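Local coordinates for protein synthesis inhibitor I (Hordeum vulgare, PDB 4FBC) that belongs to the plant ribosome-inactivating protein family and holds adenosine monophosphate in a pocket of its fold, at residues A[43-46]-A[47-50]. The protein carries 3 engineered substitutions. Numbering follows the deposited sequence.
Sequences AHFS and HNRP
A beta hairpin with a two-residue loop (H47 and N48), strand 45-46 turning into strand 49-50 through a type I' turn, brings S46 and R49 together as its last hydrogen-bonded pair. The amide N of S46 meets O of R49 at 2.9 Å, nearly straight (165°) and in the carbonyl plane. The return bond, R49 N to S46 O, is also 2.9 Å long, but its donor stands well above the carbonyl plane, not on a lone pair. H47 and N48 fill the two corners, both with positive phi, a conformation that asparagine tolerates better than most residues.

S46 is buried, and its short side chain brings a hydroxyl to OD2 of D225. At chi1 -179° OG swings opposite the amide N, to the in-plane edge of the H47 imidazole, 3.2 Å from CD2. H47 NE2 bonds T224, so both side chains fasten the turn to helix 214-225. R49 bends at chi2 and chi3, and CD of P50 lies 3.6 Å above its guanidinium plane, offset toward the rim; NE and NH2 bond the carbonyls of L255 and G256.

F45 and P50 form a non-hydrogen-bonded pair, which calls for no N-H from the proline toward F45. F45 CD2 comes within 3.6 Å of R49 O, and CE2 lies 4.3 Å from P50 CB. Two short strands so joined make a classic tight beta hairpin, here set against helix 214-225.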
loop_
_atom_site.group_PDB
_atom_site.type_symbol
_atom_site.label_atom_id
_atom_site.label_comp_id
_atom_site.label_asym_id
_atom_site.label_seq_id
_atom_site.Cartn_x
_atom_site.Cartn_y
_atom_site.Cartn_z
ATOM N N ALA A 43 4.744 18.850 5.052
ATOM C CA ALA A 43 4.730 20.118 4.327
ATOM C C ALA A 43 3.851 20.111 3.079
ATOM O O ALA A 43 3.757 21.122 2.376
ATOM C CB ALA A 43 6.169 20.532 3.945
ATOM N N HIS A 44 3.220 18.979 2.789
ATOM C CA HIS A 44 2.471 18.864 1.540
ATOM C C HIS A 44 1.215 18.008 1.692
ATOM O O HIS A 44 1.286 16.771 1.709
ATOM C CB HIS A 44 3.376 18.272 0.439
ATOM C CG HIS A 44 2.775 18.316 -0.933
ATOM N ND1 HIS A 44 3.243 17.544 -1.975
ATOM C CD2 HIS A 44 1.744 19.039 -1.427
ATOM C CE1 HIS A 44 2.525 17.793 -3.057
ATOM N NE2 HIS A 44 1.610 18.698 -2.755
ATOM N N PHE A 45 0.069 18.675 1.813
ATOM C CA PHE A 45 -1.224 18.001 1.771
ATOM C C PHE A 45 -1.970 18.473 0.536
ATOM O O PHE A 45 -1.660 19.530 -0.008
ATOM C CB PHE A 45 -2.069 18.392 2.992
ATOM C CG PHE A 45 -1.616 17.783 4.275
ATOM C CD1 PHE A 45 -0.502 18.282 4.943
ATOM C CD2 PHE A 45 -2.349 16.756 4.857
ATOM C CE1 PHE A 45 -0.100 17.724 6.161
ATOM C CE2 PHE A 45 -1.951 16.189 6.067
ATOM C CZ PHE A 45 -0.820 16.678 6.717
ATOM N N SER A 46 -2.968 17.701 0.101
ATOM C CA SER A 46 -3.875 18.129 -0.969
ATOM C C SER A 46 -5.295 17.865 -0.506
ATOM O O SER A 46 -5.639 16.714 -0.237
ATOM C CB SER A 46 -3.620 17.326 -2.251
ATOM O OG SER A 46 -4.484 17.757 -3.299
ATOM N N HIS A 47 -6.110 18.922 -0.426
ATOM C CA HIS A 47 -7.495 18.818 0.062
ATOM C C HIS A 47 -7.548 18.069 1.390
ATOM O O HIS A 47 -8.416 17.209 1.616
ATOM C CB HIS A 47 -8.386 18.151 -0.993
ATOM C CG HIS A 47 -8.411 18.887 -2.297
ATOM N ND1 HIS A 47 -9.531 19.543 -2.763
ATOM C CD2 HIS A 47 -7.441 19.093 -3.221
ATOM C CE1 HIS A 47 -9.253 20.110 -3.925
ATOM N NE2 HIS A 47 -7.994 19.853 -4.224
ATOM N N ASN A 48 -6.599 18.409 2.258
ATOM C CA ASN A 48 -6.466 17.810 3.588
ATOM C C ASN A 48 -6.254 16.292 3.574
ATOM O O ASN A 48 -6.578 15.598 4.542
ATOM C CB ASN A 48 -7.645 18.194 4.494
ATOM C CG ASN A 48 -7.324 18.034 5.973
ATOM O OD1 ASN A 48 -6.152 17.997 6.366
ATOM N ND2 ASN A 48 -8.364 17.941 6.804
ATOM N N ARG A 49 -5.700 15.786 2.474
ATOM C CA ARG A 49 -5.249 14.404 2.417
ATOM C C ARG A 49 -3.729 14.437 2.348
ATOM O O ARG A 49 -3.157 15.318 1.695
ATOM C CB ARG A 49 -5.787 13.690 1.172
ATOM C CG ARG A 49 -7.305 13.588 1.097
ATOM C CD ARG A 49 -7.907 13.033 2.390
ATOM N NE ARG A 49 -7.294 11.769 2.793
ATOM C CZ ARG A 49 -7.275 11.311 4.039
ATOM N NH1 ARG A 49 -7.849 12.016 5.010
ATOM N NH2 ARG A 49 -6.686 10.151 4.319
ATOM N N PRO A 50 -3.068 13.478 3.012
ATOM C CA PRO A 50 -1.598 13.486 3.008
ATOM C C PRO A 50 -0.997 13.135 1.635
ATOM O O PRO A 50 -1.604 12.396 0.851
ATOM C CB PRO A 50 -1.240 12.424 4.052
ATOM C CG PRO A 50 -2.393 11.454 4.020
ATOM C CD PRO A 50 -3.620 12.319 3.733
#